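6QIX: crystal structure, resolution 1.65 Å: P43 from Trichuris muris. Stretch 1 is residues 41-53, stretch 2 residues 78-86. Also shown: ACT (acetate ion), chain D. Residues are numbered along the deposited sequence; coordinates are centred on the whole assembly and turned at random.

Stretch 1 41-53: HMYSKLSHACGMH
Stretch 2 78-86: SFKFRCRRR

A helix end is packed on one side of a strand through an apolar ladder, locked by a disulfide and finished by an arginine that binds carbonyls beyond the helix. Helix 41-49 and strand 79-85 run roughly parallel, at 38° (signed crossing -38°), with axes 8.0 Å apart at closest approach. They converge toward their C-terminal ends: CA-CA distances fall from 10.1 Å for Met-42/Ser-78 through 7.1 Å for Leu-46/Phe-81 to 5.1 Å for Cys-50/Cys-83.

Phe-81 to Arg-85 have phi -135 to -145° and psi 149 to 161°; Lys-80 has phi -94°, Phe-79 -157°. Phe-81, Cys-83 and Arg-85 (all chi1 t) point toward the helix stretch while Lys-80, Arg-82 and Arg-84 point away. At the wide end, Met-42, extended through chi2 and turned at chi3 (t, t, m), brings CE to 3.8 Å from Phe-79 CE2; Phe-79 adopts p, chi2 97°. Leu-46 (m, t) touches both rings, its CD2 4.2 Å from Phe-79 CE1 and 3.5 Å from Phe-81 CG. Leu-46 CD2 lies over the Phe-81 face (chi2 84°), 3.8 Å from the centroid and 24° off the normal, a CH-pi contact. Ala-49 CB lies 3.7 Å from Phe-81 CD2, at the ring edge.

Cys-50 (m) and Cys-83 (t) are joined SG to SG at 2.1 Å with chi3 97°, close to the unstrained right angle. A water links a last-turn carbonyl to a strand amide, donating to Ala-49 O (3.0 Å) and accepting from Cys-83 N (2.8 Å).

Gly-51, at phi/psi 74/38, ends the helix in a Schellman motif, with Met-52 N to Ser-47 O at 3.1 Å and Gly-51 N to His-48 O at 2.8 Å. Ser-47 OG donates to Met-52 O (2.7 Å). Arg-85, nearly extended (chi2 153°), donates from its charged guanidinium, NH1 to Cys-50 O (3.2 Å) and weakly to Gly-51 O (3.3 Å), while Met-52 CE (m, t, p; phi/psi -136/145) covers one guanidinium face.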

# COMPACT_ATOMS: atom_id res chain seq x y z
N HIS A 41 -0.73 18.25 -1.47
CA HIS A 41 0.09 19.35 -0.98
C HIS A 41 1.42 18.85 -0.42
O HIS A 41 2.47 19.44 -0.69
CB HIS A 41 -0.65 20.11 0.10
CG HIS A 41 0.14 21.22 0.69
ND1 HIS A 41 0.58 21.22 2.00
CD2 HIS A 41 0.56 22.39 0.15
CE1 HIS A 41 1.22 22.35 2.25
NE2 HIS A 41 1.24 23.07 1.14
N MET A 42 1.39 17.77 0.36
CA MET A 42 2.63 17.23 0.90
C MET A 42 3.53 16.71 -0.22
O MET A 42 4.75 16.95 -0.22
CB MET A 42 2.34 16.12 1.92
CG MET A 42 3.57 15.44 2.49
SD MET A 42 3.17 14.13 3.67
CE MET A 42 2.59 15.16 5.02
N TYR A 43 2.96 16.00 -1.20
CA TYR A 43 3.74 15.57 -2.35
C TYR A 43 4.35 16.76 -3.09
O TYR A 43 5.52 16.72 -3.52
CB TYR A 43 2.85 14.74 -3.29
CG TYR A 43 3.37 14.67 -4.70
CD1 TYR A 43 4.49 13.92 -4.99
CD2 TYR A 43 2.75 15.36 -5.73
CE1 TYR A 43 4.98 13.85 -6.32
CE2 TYR A 43 3.24 15.32 -7.02
CZ TYR A 43 4.35 14.56 -7.31
OH TYR A 43 4.81 14.50 -8.58
N SER A 44 3.58 17.84 -3.24
CA SER A 44 4.08 19.04 -3.92
C SER A 44 5.31 19.60 -3.22
O SER A 44 6.30 19.96 -3.86
CB SER A 44 2.99 20.10 -3.98
OG SER A 44 2.02 19.78 -4.97
N LYS A 45 5.26 19.66 -1.89
CA LYS A 45 6.38 20.22 -1.15
C LYS A 45 7.58 19.28 -1.17
O LYS A 45 8.72 19.74 -1.24
CB LYS A 45 5.97 20.49 0.30
CG LYS A 45 4.86 21.48 0.42
CD LYS A 45 5.36 22.90 0.32
CE LYS A 45 4.44 23.85 1.09
NZ LYS A 45 4.25 25.13 0.37
N LEU A 46 7.33 17.97 -1.09
CA LEU A 46 8.43 17.00 -1.20
C LEU A 46 9.12 17.12 -2.55
O LEU A 46 10.36 17.08 -2.63
CB LEU A 46 7.91 15.56 -1.01
CG LEU A 46 7.37 15.23 0.39
CD1 LEU A 46 6.76 13.83 0.41
CD2 LEU A 46 8.48 15.34 1.42
N SER A 47 8.33 17.23 -3.61
CA SER A 47 8.88 17.31 -4.96
C SER A 47 9.67 18.60 -5.12
O SER A 47 10.81 18.59 -5.59
CB SER A 47 7.74 17.18 -5.97
OG SER A 47 8.14 17.62 -7.24
N HIS A 48 9.11 19.72 -4.68
CA HIS A 48 9.84 20.98 -4.76
C HIS A 48 11.13 20.93 -3.96
O HIS A 48 12.14 21.53 -4.35
CB HIS A 48 8.97 22.14 -4.27
CG HIS A 48 7.80 22.42 -5.15
ND1 HIS A 48 6.76 23.23 -4.76
CD2 HIS A 48 7.50 21.98 -6.40
CE1 HIS A 48 5.86 23.28 -5.73
NE2 HIS A 48 6.29 22.54 -6.74
N ALA A 49 11.11 20.23 -2.81
CA ALA A 49 12.31 20.10 -1.99
C ALA A 49 13.44 19.42 -2.74
O ALA A 49 14.61 19.73 -2.50
CB ALA A 49 11.99 19.30 -0.72
N CYS A 50 13.12 18.49 -3.63
CA CYS A 50 14.11 17.85 -4.49
C CYS A 50 14.40 18.65 -5.75
O CYS A 50 15.13 18.18 -6.62
CB CYS A 50 13.65 16.44 -4.88
SG CYS A 50 13.66 15.24 -3.50
N GLY A 51 13.81 19.84 -5.88
CA GLY A 51 14.05 20.65 -7.06
C GLY A 51 13.35 20.15 -8.30
O GLY A 51 13.92 20.22 -9.39
N MET A 52 12.13 19.66 -8.16
CA MET A 52 11.40 19.08 -9.28
C MET A 52 9.96 19.57 -9.26
O MET A 52 9.37 19.78 -8.20
CB MET A 52 11.41 17.56 -9.20
CG MET A 52 12.73 17.01 -8.76
SD MET A 52 12.68 15.24 -8.60
CE MET A 52 12.98 14.74 -10.29
N HIS A 53 9.41 19.76 -10.46
CA HIS A 53 7.99 20.06 -10.60
C HIS A 53 7.15 18.92 -10.05
O HIS A 53 7.56 17.75 -10.08
CB HIS A 53 7.64 20.31 -12.08
CG HIS A 53 7.82 21.73 -12.51
ND1 HIS A 53 7.95 22.78 -11.62
CD2 HIS A 53 7.89 22.28 -13.75
CE1 HIS A 53 8.10 23.91 -12.29
NE2 HIS A 53 8.07 23.63 -13.58
N SER A 78 3.67 15.28 11.67
CA SER A 78 4.26 16.30 10.82
C SER A 78 5.79 16.21 10.87
O SER A 78 6.39 15.83 11.88
CB SER A 78 3.76 17.68 11.27
OG SER A 78 4.32 18.72 10.50
N PHE A 79 6.42 16.59 9.76
CA PHE A 79 7.86 16.39 9.64
C PHE A 79 8.44 17.34 8.61
O PHE A 79 7.74 17.81 7.72
CB PHE A 79 8.18 14.95 9.21
CG PHE A 79 7.66 14.60 7.87
CD1 PHE A 79 8.50 14.67 6.76
CD2 PHE A 79 6.34 14.20 7.69
CE1 PHE A 79 8.04 14.31 5.51
CE2 PHE A 79 5.87 13.85 6.42
CZ PHE A 79 6.72 13.92 5.34
N LYS A 80 9.72 17.66 8.79
CA LYS A 80 10.53 18.35 7.80
C LYS A 80 11.26 17.33 6.95
O LYS A 80 11.54 16.23 7.40
CB LYS A 80 11.56 19.25 8.46
CG LYS A 80 11.01 20.17 9.47
CD LYS A 80 12.15 21.08 9.97
CE LYS A 80 11.67 22.07 10.99
NZ LYS A 80 12.79 22.93 11.41
N PHE A 81 11.60 17.75 5.72
CA PHE A 81 12.27 16.91 4.73
C PHE A 81 13.38 17.70 4.05
O PHE A 81 13.29 18.92 3.87
CB PHE A 81 11.22 16.40 3.71
CG PHE A 81 11.76 15.61 2.55
CD1 PHE A 81 12.01 14.24 2.68
CD2 PHE A 81 11.92 16.21 1.31
CE1 PHE A 81 12.46 13.50 1.59
CE2 PHE A 81 12.37 15.46 0.22
CZ PHE A 81 12.64 14.12 0.37
N ARG A 82 14.43 16.99 3.64
CA ARG A 82 15.43 17.57 2.77
C ARG A 82 15.92 16.49 1.82
O ARG A 82 15.79 15.30 2.10
CB ARG A 82 16.60 18.20 3.54
CG ARG A 82 17.51 17.24 4.27
CD ARG A 82 18.70 18.02 4.87
NE ARG A 82 19.59 17.16 5.63
CZ ARG A 82 20.77 17.54 6.11
NH1 ARG A 82 21.20 18.79 5.91
NH2 ARG A 82 21.51 16.68 6.81
N CYS A 83 16.49 16.94 0.70
CA CYS A 83 16.74 16.07 -0.44
C CYS A 83 18.12 16.36 -1.03
O CYS A 83 18.64 17.48 -0.92
CB CYS A 83 15.65 16.27 -1.51
SG CYS A 83 15.63 15.11 -2.90
N ARG A 84 18.69 15.34 -1.65
CA ARG A 84 19.91 15.52 -2.42
C ARG A 84 19.79 14.70 -3.69
O ARG A 84 18.99 13.77 -3.78
CB ARG A 84 21.15 15.13 -1.63
CG ARG A 84 21.17 13.70 -1.15
CD ARG A 84 22.34 13.55 -0.17
NE ARG A 84 22.41 12.20 0.38
CZ ARG A 84 23.36 11.77 1.21
NH1 ARG A 84 24.31 12.61 1.60
NH2 ARG A 84 23.37 10.53 1.66
N ARG A 85 20.61 15.04 -4.69
CA ARG A 85 20.40 14.58 -6.05
C ARG A 85 21.69 14.10 -6.67
O ARG A 85 22.78 14.56 -6.31
CB ARG A 85 19.80 15.70 -6.90
CG ARG A 85 19.17 15.26 -8.21
CD ARG A 85 18.08 16.27 -8.60
NE ARG A 85 17.58 16.08 -9.96
CZ ARG A 85 16.55 16.76 -10.47
NH1 ARG A 85 15.93 17.68 -9.73
NH2 ARG A 85 16.13 16.53 -11.72
N ARG A 86 21.56 13.16 -7.60
CA ARG A 86 22.65 12.76 -8.48
C ARG A 86 22.06 12.32 -9.80
O ARG A 86 20.84 12.10 -9.90
CB ARG A 86 23.49 11.63 -7.86
CG ARG A 86 22.81 10.26 -7.93
CD ARG A 86 23.66 9.20 -7.22
NE ARG A 86 22.87 8.03 -6.86
CZ ARG A 86 23.28 7.08 -6.04
NH1 ARG A 86 24.48 7.17 -5.49
NH2 ARG A 86 22.49 6.05 -5.76
C ACT D . 7.97 11.84 -8.32
O ACT D . 6.93 12.46 -8.59
OXT ACT D . 8.31 10.67 -8.66
CH3 ACT D . 8.94 12.60 -7.39
O HOH W 1 15.70 19.60 0.33